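Local coordinates for glycerol kinase, putative (Plasmodium falciparum, PDB 2W40), which probably catalyses the ATP-dependent phosphorylation of glycerol to sn-glycerol 3-phosphate, at residues 193-198 with 291-296; 278-283 with 300-305. All blocks are in the same frame, centred on the assembly; numbering follows the deposited sequence.

Contact 1 of 2, residues 193-198 with 291-296; sequences MDINTL and TTICYK. With EDO (1,2-ethanediol), chain B.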
ATOM      1  N   MET C 193      32.996 -16.110  12.700  1.00  8.65           N
ATOM      2  CA  MET C 193      33.416 -16.918  13.814  1.00  7.89           C
ATOM      3  C   MET C 193      33.091 -18.394  13.515  1.00  7.56           C
ATOM      4  O   MET C 193      32.007 -18.678  13.010  1.00  8.06           O
ATOM      5  CB  MET C 193      32.649 -16.506  15.050  1.00  7.54           C
ATOM      6  CG  MET C 193      33.221 -17.111  16.324  1.00  8.68           C
ATOM      7  SD  MET C 193      32.191 -16.861  17.798  1.00 10.73           S
ATOM      8  CE  MET C 193      30.918 -18.159  17.565  1.00  8.03           C
ATOM      9  N   ASP C 194      33.960 -19.291  13.957  1.00  8.55           N
ATOM     10  CA  ASP C 194      33.748 -20.736  13.969  1.00  9.68           C
ATOM     11  C   ASP C 194      32.758 -21.025  15.119  1.00  8.33           C
ATOM     12  O   ASP C 194      33.071 -20.744  16.297  1.00  9.76           O
ATOM     13  CB  ASP C 194      35.039 -21.460  14.175  1.00 10.74           C
ATOM     14  CG  ASP C 194      34.849 -23.013  14.073  1.00  8.67           C
ATOM     15  OD1 ASP C 194      33.909 -23.579  14.664  1.00 12.52           O
ATOM     16  OD2 ASP C 194      35.722 -23.672  13.418  1.00 12.52           O
ATOM     17  N   ILE C 195      31.552 -21.449  14.757  1.00  9.67           N
ATOM     18  CA  ILE C 195      30.469 -21.652  15.762  1.00 10.04           C
ATOM     19  C   ILE C 195      30.748 -22.716  16.839  1.00 10.44           C
ATOM     20  O   ILE C 195      30.155 -22.689  17.906  1.00 10.51           O
ATOM     21  CB  ILE C 195      29.145 -21.979  15.011  1.00 10.08           C
ATOM     22  CG1 ILE C 195      27.877 -21.807  15.878  1.00 11.72           C
ATOM     23  CG2 ILE C 195      29.077 -23.349  14.418  1.00 13.79           C
ATOM     24  CD1 ILE C 195      27.720 -20.441  16.454  1.00 11.86           C
ATOM     25  N   ASN C 196      31.620 -23.689  16.496  1.00  9.15           N
ATOM     26  CA  ASN C 196      32.053 -24.767  17.400  1.00 10.58           C
ATOM     27  C   ASN C 196      33.259 -24.365  18.258  1.00 10.07           C
ATOM     28  O   ASN C 196      33.279 -24.622  19.455  1.00 13.06           O
ATOM     29  CB  ASN C 196      32.334 -26.049  16.641  1.00 11.58           C
ATOM     30  CG  ASN C 196      31.108 -26.691  16.168  1.00 12.87           C
ATOM     31  OD1 ASN C 196      30.350 -27.250  16.990  1.00 20.10           O
ATOM     32  ND2 ASN C 196      30.821 -26.577  14.880  1.00 15.33           N
ATOM     33  N   THR C 197      34.258 -23.701  17.679  1.00 10.52           N
ATOM     34  CA  THR C 197      35.466 -23.388  18.423  1.00 11.29           C
ATOM     35  C   THR C 197      35.447 -21.993  19.117  1.00 10.16           C
ATOM     36  O   THR C 197      36.328 -21.690  19.957  1.00 13.04           O
ATOM     37  CB  THR C 197      36.689 -23.445  17.567  1.00 11.47           C
ATOM     38  OG1 THR C 197      36.654 -22.309  16.675  1.00 11.46           O
ATOM     39  CG2 THR C 197      36.797 -24.729  16.778  1.00 17.05           C
ATOM     40  N   LEU C 198      34.498 -21.123  18.701  1.00 10.15           N
ATOM     41  CA  LEU C 198      34.353 -19.832  19.275  1.00  9.98           C
ATOM     42  C   LEU C 198      35.521 -18.916  18.993  1.00  9.91           C
ATOM     43  O   LEU C 198      35.809 -17.973  19.757  1.00 11.67           O
ATOM     44  CB  LEU C 198      34.054 -19.867  20.758  1.00 10.22           C
ATOM     45  CG  LEU C 198      32.862 -20.757  21.183  1.00 12.71           C
ATOM     46  CD1 LEU C 198      32.619 -20.695  22.709  1.00 14.11           C
ATOM     47  CD2 LEU C 198      31.614 -20.584  20.423  1.00 12.81           C
ATOM     48  N   THR C 291      21.755 -21.321  13.446  1.00  8.54           N
ATOM     49  CA  THR C 291      22.435 -21.838  14.662  1.00  8.63           C
ATOM     50  C   THR C 291      23.260 -20.727  15.285  1.00  9.03           C
ATOM     51  O   THR C 291      24.087 -20.148  14.563  1.00  8.74           O
ATOM     52  CB  THR C 291      23.390 -22.989  14.293  1.00 10.43           C
ATOM     53  OG1 THR C 291      22.661 -23.925  13.582  1.00  9.41           O
ATOM     54  CG2 THR C 291      24.058 -23.616  15.514  1.00  9.61           C
ATOM     55  N   THR C 292      23.000 -20.365  16.525  1.00  9.39           N
ATOM     56  CA  THR C 292      23.709 -19.280  17.171  1.00  8.12           C
ATOM     57  C   THR C 292      24.099 -19.675  18.623  1.00  7.91           C
ATOM     58  O   THR C 292      23.768 -20.763  19.096  1.00  8.98           O
ATOM     59  CB  THR C 292      22.846 -17.984  17.111  1.00  9.72           C
ATOM     60  OG1 THR C 292      23.650 -16.876  17.461  1.00 10.35           O
ATOM     61  CG2 THR C 292      21.599 -18.123  18.105  1.00  8.81           C
ATOM     62  N   ILE C 293      24.904 -18.855  19.220  1.00  8.72           N
ATOM     63  CA  ILE C 293      25.301 -19.039  20.602  1.00  9.69           C
ATOM     64  C   ILE C 293      24.175 -18.409  21.468  1.00  9.76           C
ATOM     65  O   ILE C 293      23.767 -17.245  21.176  1.00  9.72           O
ATOM     66  CB  ILE C 293      26.598 -18.332  20.983  1.00 11.32           C
ATOM     67  CG1 ILE C 293      27.809 -18.817  20.187  1.00 14.58           C
ATOM     68  CG2 ILE C 293      26.794 -18.435  22.502  1.00 11.24           C
ATOM     69  CD1 ILE C 293      28.158 -20.188  20.415  1.00 14.35           C
ATOM     70  N   CYS C 294      23.589 -19.142  22.420  1.00  9.29           N
ATOM     71  CA  CYS C 294      22.662 -18.540  23.350  1.00  9.43           C
ATOM     72  C   CYS C 294      23.376 -17.693  24.423  1.00  9.19           C
ATOM     73  O   CYS C 294      23.073 -16.484  24.604  1.00 10.42           O
ATOM     74  CB  CYS C 294      21.789 -19.601  23.983  1.00 10.98           C
ATOM     75  SG  CYS C 294      20.197 -18.980  24.603  1.00 14.39           S
ATOM     76  N   TYR C 295      24.354 -18.282  25.113  1.00  9.90           N
ATOM     77  CA  TYR C 295      25.180 -17.552  26.086  1.00  9.15           C
ATOM     78  C   TYR C 295      26.342 -18.462  26.473  1.00 10.01           C
ATOM     79  O   TYR C 295      26.267 -19.679  26.320  1.00  9.89           O
ATOM     80  CB  TYR C 295      24.320 -17.106  27.299  1.00 11.03           C
ATOM     81  CG  TYR C 295      23.459 -18.222  27.901  1.00 10.89           C
ATOM     82  CD1 TYR C 295      24.024 -19.198  28.729  1.00 14.91           C
ATOM     83  CD2 TYR C 295      22.143 -18.378  27.541  1.00 14.56           C
ATOM     84  CE1 TYR C 295      23.244 -20.246  29.170  1.00 14.54           C
ATOM     85  CE2 TYR C 295      21.380 -19.428  28.037  1.00 11.00           C
ATOM     86  CZ  TYR C 295      21.937 -20.339  28.857  1.00 11.46           C
ATOM     87  OH  TYR C 295      21.155 -21.443  29.356  1.00 15.41           O
ATOM     88  N   LYS C 296      27.372 -17.864  27.050  1.00  9.20           N
ATOM     89  CA  LYS C 296      28.501 -18.527  27.694  1.00  9.31           C
ATOM     90  C   LYS C 296      28.901 -17.540  28.740  1.00  9.51           C
ATOM     91  O   LYS C 296      29.578 -16.617  28.473  1.00  9.64           O
ATOM     92  CB  LYS C 296      29.672 -18.791  26.713  1.00 10.06           C
ATOM     93  CG  LYS C 296      30.900 -19.462  27.327  1.00  9.14           C
ATOM     94  CD  LYS C 296      32.008 -19.641  26.356  1.00 10.47           C
ATOM     95  CE  LYS C 296      33.275 -19.855  27.071  1.00 12.24           C
ATOM     96  NZ  LYS C 296      34.435 -20.250  26.229  1.00 12.81           N
TER
HETATM   97  C1  EDO B1502      34.695 -16.720  25.152  1.00 14.88           C
HETATM   98  O1  EDO B1502      34.584 -17.943  24.354  1.00 12.27           O
HETATM   99  C2  EDO B1502      36.058 -16.646  25.828  1.00 15.17           C
HETATM  100  O2  EDO B1502      36.004 -17.635  26.858  1.00 15.66           O
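D194 OD1 is gripped by two backbone N-H groups of its own loop. N196 N reaches the anti lone pair of D194 OD1 at 2.9 Å in a bent bond, completing an Asx turn, and T197 N meets D194 OD1 straighter, at 3.0 Å from above the carboxylate plane. The CG of D194 stands anti to its backbone N (chi1 -175°), beside the carbonyl carbon, where OD1 meets the two N-H groups that follow. With L198 N bonded to D194 O, these bonds curl 194-198, and I195 and L198, with M193 just before the curl, turn toward 291-296. Contact is then made by apolar side chains, centred on I293. I293 CD1 meets L198 CD2 at 3.5 Å, tighter than usual for two methyl groups. I195 slides past I293 in the opposite direction, bringing its CD1 4.0 Å from I293 CD1. M193, bent at chi3 (79°), crosses I293 at about a right angle, and its CE rests 4.1 Å from I293 CG1. Farther back on the strand, I195 CG1 lies 4.2 Å from T291 CG2, while the hydroxyl of T291 bonds to V283 O. At the other end the extended chain of K296 crosses L198 obliquely, its CD against L198 CD1. K296 NZ donates to both hydroxyl oxygens of an ethanediol, probably from the crystallisation liquor, and weakly to D299 O. The contact is buried packing between a loop of the FGGY N-terminal family region and a strand of the C-terminal one. That loop runs from helix 184-187 to helix 202-207; V184 and T185 of the former also touch I293, and strand 290-295, outermost of its mixed sheet within this chain, pairs with strand 304-311.

Contact 2 of 2, residues 278-283 with 300-305; sequences TGEKVV and NDKPKY. With EDO (1,2-ethanediol), chain D.
A type II' beta turn, T278 to K281, ends strand 272-279 of the C-terminal mixed sheet and meets the start of the antiparallel strand 304-311. Two nearly straight backbone bonds join them: T278 N gives to Y305 O from above the carbonyl plane, and Y305 N gives to G279 O within that plane at 2.9 Å. T278 OG1, between the backbone N and carbonyl carbon of its residue (chi1 66°), spans the turn to donate to K281 O at 2.8 Å, nearly along the C=O axis. Beyond the turn, V282 CG2 sits over the centre of one face of the Y305 ring in a CH-pi contact, 3.5 Å from the centroid. The phenol OH of Y305 bonds to I195 O. Toward solvent, E280 and K302 cross at about a right angle. E280 OE1 and K302 NZ stay 4.2 Å apart, too far for a salt bridge, and a water bridges them. A second water joins E280 OE2 to K302 O, and a third bonds E280 O and P303 O. K304 bends at chi2 and chi4, laying its CD 4.0 Å from E280 CG. Strand 290-295 lies on the other side of strand 304-311: its I293 touches Y305 and its Y295 touches K304, while L198, from the loop before helix 202-207, packs on P303 and Y305.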
ATOM      1  N   THR C 278      19.060 -25.023  22.784  1.00 11.57           N
ATOM      2  CA  THR C 278      19.353 -26.399  22.356  1.00 12.20           C
ATOM      3  C   THR C 278      20.372 -27.041  23.303  1.00 11.84           C
ATOM      4  O   THR C 278      20.960 -28.089  22.997  1.00 14.91           O
ATOM      5  CB  THR C 278      19.803 -26.481  20.858  1.00 11.73           C
ATOM      6  OG1 THR C 278      21.054 -25.813  20.731  1.00 12.55           O
ATOM      7  CG2 THR C 278      18.773 -25.901  19.836  1.00 12.04           C
ATOM      8  N   GLY C 279      20.555 -26.428  24.476  1.00 11.76           N
ATOM      9  CA  GLY C 279      21.531 -26.945  25.462  1.00 12.22           C
ATOM     10  C   GLY C 279      22.958 -26.865  24.913  1.00 13.26           C
ATOM     11  O   GLY C 279      23.290 -25.971  24.132  1.00 14.64           O
ATOM     12  N   GLU C 280      23.802 -27.825  25.284  1.00 15.22           N
ATOM     13  CA  GLU C 280      25.210 -27.828  24.800  1.00 15.88           C
ATOM     14  C   GLU C 280      25.401 -28.332  23.335  1.00 15.73           C
ATOM     15  O   GLU C 280      26.517 -28.269  22.799  1.00 15.54           O
ATOM     16  CB  GLU C 280      26.077 -28.647  25.776  1.00 17.03           C
ATOM     17  CG  GLU C 280      26.257 -27.927  27.123  1.00 17.69           C
ATOM     18  CD  GLU C 280      27.073 -28.778  28.141  1.00 21.29           C
ATOM     19  OE1 GLU C 280      27.397 -29.987  27.837  1.00 25.08           O
ATOM     20  OE2 GLU C 280      27.370 -28.195  29.209  1.00 23.98           O
ATOM     21  N   LYS C 281      24.312 -28.840  22.727  1.00 17.44           N
ATOM     22  CA  LYS C 281      24.333 -29.466  21.404  1.00 18.61           C
ATOM     23  C   LYS C 281      24.142 -28.372  20.375  1.00 16.92           C
ATOM     24  O   LYS C 281      23.224 -27.543  20.486  1.00 17.27           O
ATOM     25  CB  LYS C 281      23.176 -30.473  21.274  1.00 20.79           C
ATOM     26  CG  LYS C 281      23.081 -31.192  19.874  1.00 21.58           C
ATOM     27  CD  LYS C 281      21.897 -32.222  19.737  1.00 24.62           C
ATOM     28  CE  LYS C 281      21.684 -32.655  18.267  1.00 27.97           C
ATOM     29  NZ  LYS C 281      22.595 -31.875  17.212  1.00 28.76           N
ATOM     30  N   VAL C 282      24.998 -28.398  19.376  1.00 15.53           N
ATOM     31  CA  VAL C 282      24.867 -27.569  18.187  1.00 15.01           C
ATOM     32  C   VAL C 282      23.885 -28.282  17.276  1.00 13.93           C
ATOM     33  O   VAL C 282      24.115 -29.444  16.818  1.00 17.49           O
ATOM     34  CB  VAL C 282      26.192 -27.452  17.486  1.00 14.19           C
ATOM     35  CG1 VAL C 282      26.088 -26.640  16.157  1.00 14.09           C
ATOM     36  CG2 VAL C 282      27.240 -26.866  18.477  1.00 16.65           C
ATOM     37  N   VAL C 283      22.808 -27.610  16.977  1.00 12.69           N
ATOM     38  CA  VAL C 283      21.814 -28.123  16.064  1.00 13.17           C
ATOM     39  C   VAL C 283      21.832 -27.307  14.794  1.00 12.01           C
ATOM     40  O   VAL C 283      21.686 -26.133  14.855  1.00 13.87           O
ATOM     41  CB  VAL C 283      20.407 -28.127  16.692  1.00 14.19           C
ATOM     42  CG1 VAL C 283      19.382 -28.640  15.729  1.00 14.27           C
ATOM     43  CG2 VAL C 283      20.407 -28.919  18.022  1.00 15.79           C
ATOM     44  N   ASN C 300      35.364 -20.876  31.280  1.00 16.54           N
ATOM     45  CA  ASN C 300      35.503 -22.324  31.344  1.00 20.42           C
ATOM     46  C   ASN C 300      34.198 -23.038  31.070  1.00 19.68           C
ATOM     47  O   ASN C 300      34.165 -24.275  31.107  1.00 22.74           O
ATOM     48  CB  ASN C 300      35.994 -22.651  32.748  1.00 22.34           C
ATOM     49  CG  ASN C 300      37.468 -22.237  32.983  1.00 28.91           C
ATOM     50  OD1 ASN C 300      38.298 -22.129  32.024  1.00 37.00           O
ATOM     51  ND2 ASN C 300      37.828 -22.051  34.291  1.00 29.99           N
ATOM     52  N   ASP C 301      33.106 -22.316  30.803  1.00 16.38           N
ATOM     53  CA  ASP C 301      31.784 -22.946  30.564  1.00 16.37           C
ATOM     54  C   ASP C 301      31.754 -23.446  29.150  1.00 16.03           C
ATOM     55  O   ASP C 301      32.284 -22.790  28.217  1.00 17.48           O
ATOM     56  CB  ASP C 301      30.601 -21.959  30.777  1.00 18.02           C
ATOM     57  CG  ASP C 301      30.473 -21.441  32.182  1.00 18.57           C
ATOM     58  OD1 ASP C 301      31.042 -22.059  33.124  1.00 23.21           O
ATOM     59  OD2 ASP C 301      29.812 -20.394  32.387  1.00 17.53           O
ATOM     60  N   LYS C 302      31.141 -24.607  28.926  1.00 15.83           N
ATOM     61  CA  LYS C 302      30.666 -24.917  27.607  1.00 15.46           C
ATOM     62  C   LYS C 302      29.471 -23.976  27.245  1.00 14.36           C
ATOM     63  O   LYS C 302      28.572 -23.737  28.050  1.00 13.53           O
ATOM     64  CB  LYS C 302      30.233 -26.393  27.482  1.00 16.90           C
ATOM     65  CG  LYS C 302      31.315 -27.411  27.817  1.00 20.71           C
ATOM     66  CD  LYS C 302      30.835 -28.803  27.476  1.00 21.57           C
ATOM     67  CE  LYS C 302      31.902 -29.877  27.756  1.00 26.03           C
ATOM     68  NZ  LYS C 302      31.356 -31.253  27.289  1.00 31.92           N
ATOM     69  N   PRO C 303      29.452 -23.460  26.014  1.00 14.51           N
ATOM     70  CA  PRO C 303      28.345 -22.607  25.655  1.00 13.33           C
ATOM     71  C   PRO C 303      27.028 -23.326  25.541  1.00 13.51           C
ATOM     72  O   PRO C 303      27.003 -24.526  25.217  1.00 13.39           O
ATOM     73  CB  PRO C 303      28.768 -22.072  24.279  1.00 14.21           C
ATOM     74  CG  PRO C 303      29.702 -23.004  23.754  1.00 16.02           C
ATOM     75  CD  PRO C 303      30.387 -23.646  24.891  1.00 14.22           C
ATOM     76  N   LYS C 304      25.929 -22.619  25.756  1.00 12.62           N
ATOM     77  CA  LYS C 304      24.608 -23.106  25.392  1.00 12.73           C
ATOM     78  C   LYS C 304      24.307 -22.476  24.019  1.00 12.70           C
ATOM     79  O   LYS C 304      24.606 -21.319  23.784  1.00 12.46           O
ATOM     80  CB  LYS C 304      23.543 -22.709  26.394  1.00 13.80           C
ATOM     81  CG  LYS C 304      23.789 -23.273  27.841  1.00 14.86           C
ATOM     82  CD  LYS C 304      23.934 -24.788  27.935  1.00 16.04           C
ATOM     83  CE  LYS C 304      24.183 -25.303  29.401  1.00 20.02           C
ATOM     84  NZ  LYS C 304      22.911 -25.595  30.072  1.00 29.89           N
ATOM     85  N   TYR C 305      23.812 -23.330  23.156  1.00 10.34           N
ATOM     86  CA  TYR C 305      23.441 -23.000  21.791  1.00 10.27           C
ATOM     87  C   TYR C 305      21.956 -22.752  21.647  1.00 10.58           C
ATOM     88  O   TYR C 305      21.175 -23.064  22.496  1.00 10.07           O
ATOM     89  CB  TYR C 305      23.935 -24.105  20.850  1.00  9.92           C
ATOM     90  CG  TYR C 305      25.392 -24.095  20.694  1.00 10.37           C
ATOM     91  CD1 TYR C 305      25.977 -23.274  19.722  1.00 10.30           C
ATOM     92  CD2 TYR C 305      26.231 -24.898  21.481  1.00 13.25           C
ATOM     93  CE1 TYR C 305      27.359 -23.278  19.547  1.00 12.88           C
ATOM     94  CE2 TYR C 305      27.628 -24.960  21.295  1.00 12.97           C
ATOM     95  CZ  TYR C 305      28.211 -24.146  20.331  1.00 13.78           C
ATOM     96  OH  TYR C 305      29.563 -24.058  20.151  1.00 13.14           O
TER
HETATM   97  C1  EDO D1506      26.774 -19.703  35.764  1.00 44.68           C
HETATM   98  O1  EDO D1506      27.801 -18.699  36.017  1.00 43.55           O
HETATM   99  C2  EDO D1506      27.212 -20.519  34.556  1.00 44.28           C
HETATM  100  O2  EDO D1506      28.638 -20.505  34.544  1.00 38.39           O
HETATM  101  O   HOH W   1      28.487 -26.649  24.208  1.00 13.73           O
HETATM  102  O   HOH W   2      27.273 -25.732  29.530  1.00 28.25           O
HETATM  103  O   HOH W   3      28.864 -31.466  29.207  1.00 46.07           O

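Both contacts reach one sheet: strand 290-295 in contact 1 and strand 304-311 in contact 2 are neighbours, and the centres of the two contacts lie about 8 Å apart. Contact 1 is core, held by packing of apolar side chains, with the aliphatic part of K296, between the N- and C-terminal family regions. Contact 2 stays within the C-terminal region and is only partly buried; backbone bonds and an aromatic face serve its inner side, waters and charged chains its outer side. Two side-chain hydroxyls, one from each contact, tie them together through backbone carbonyls of the other, and Y305 CE1 packs on I293 CD1 between them.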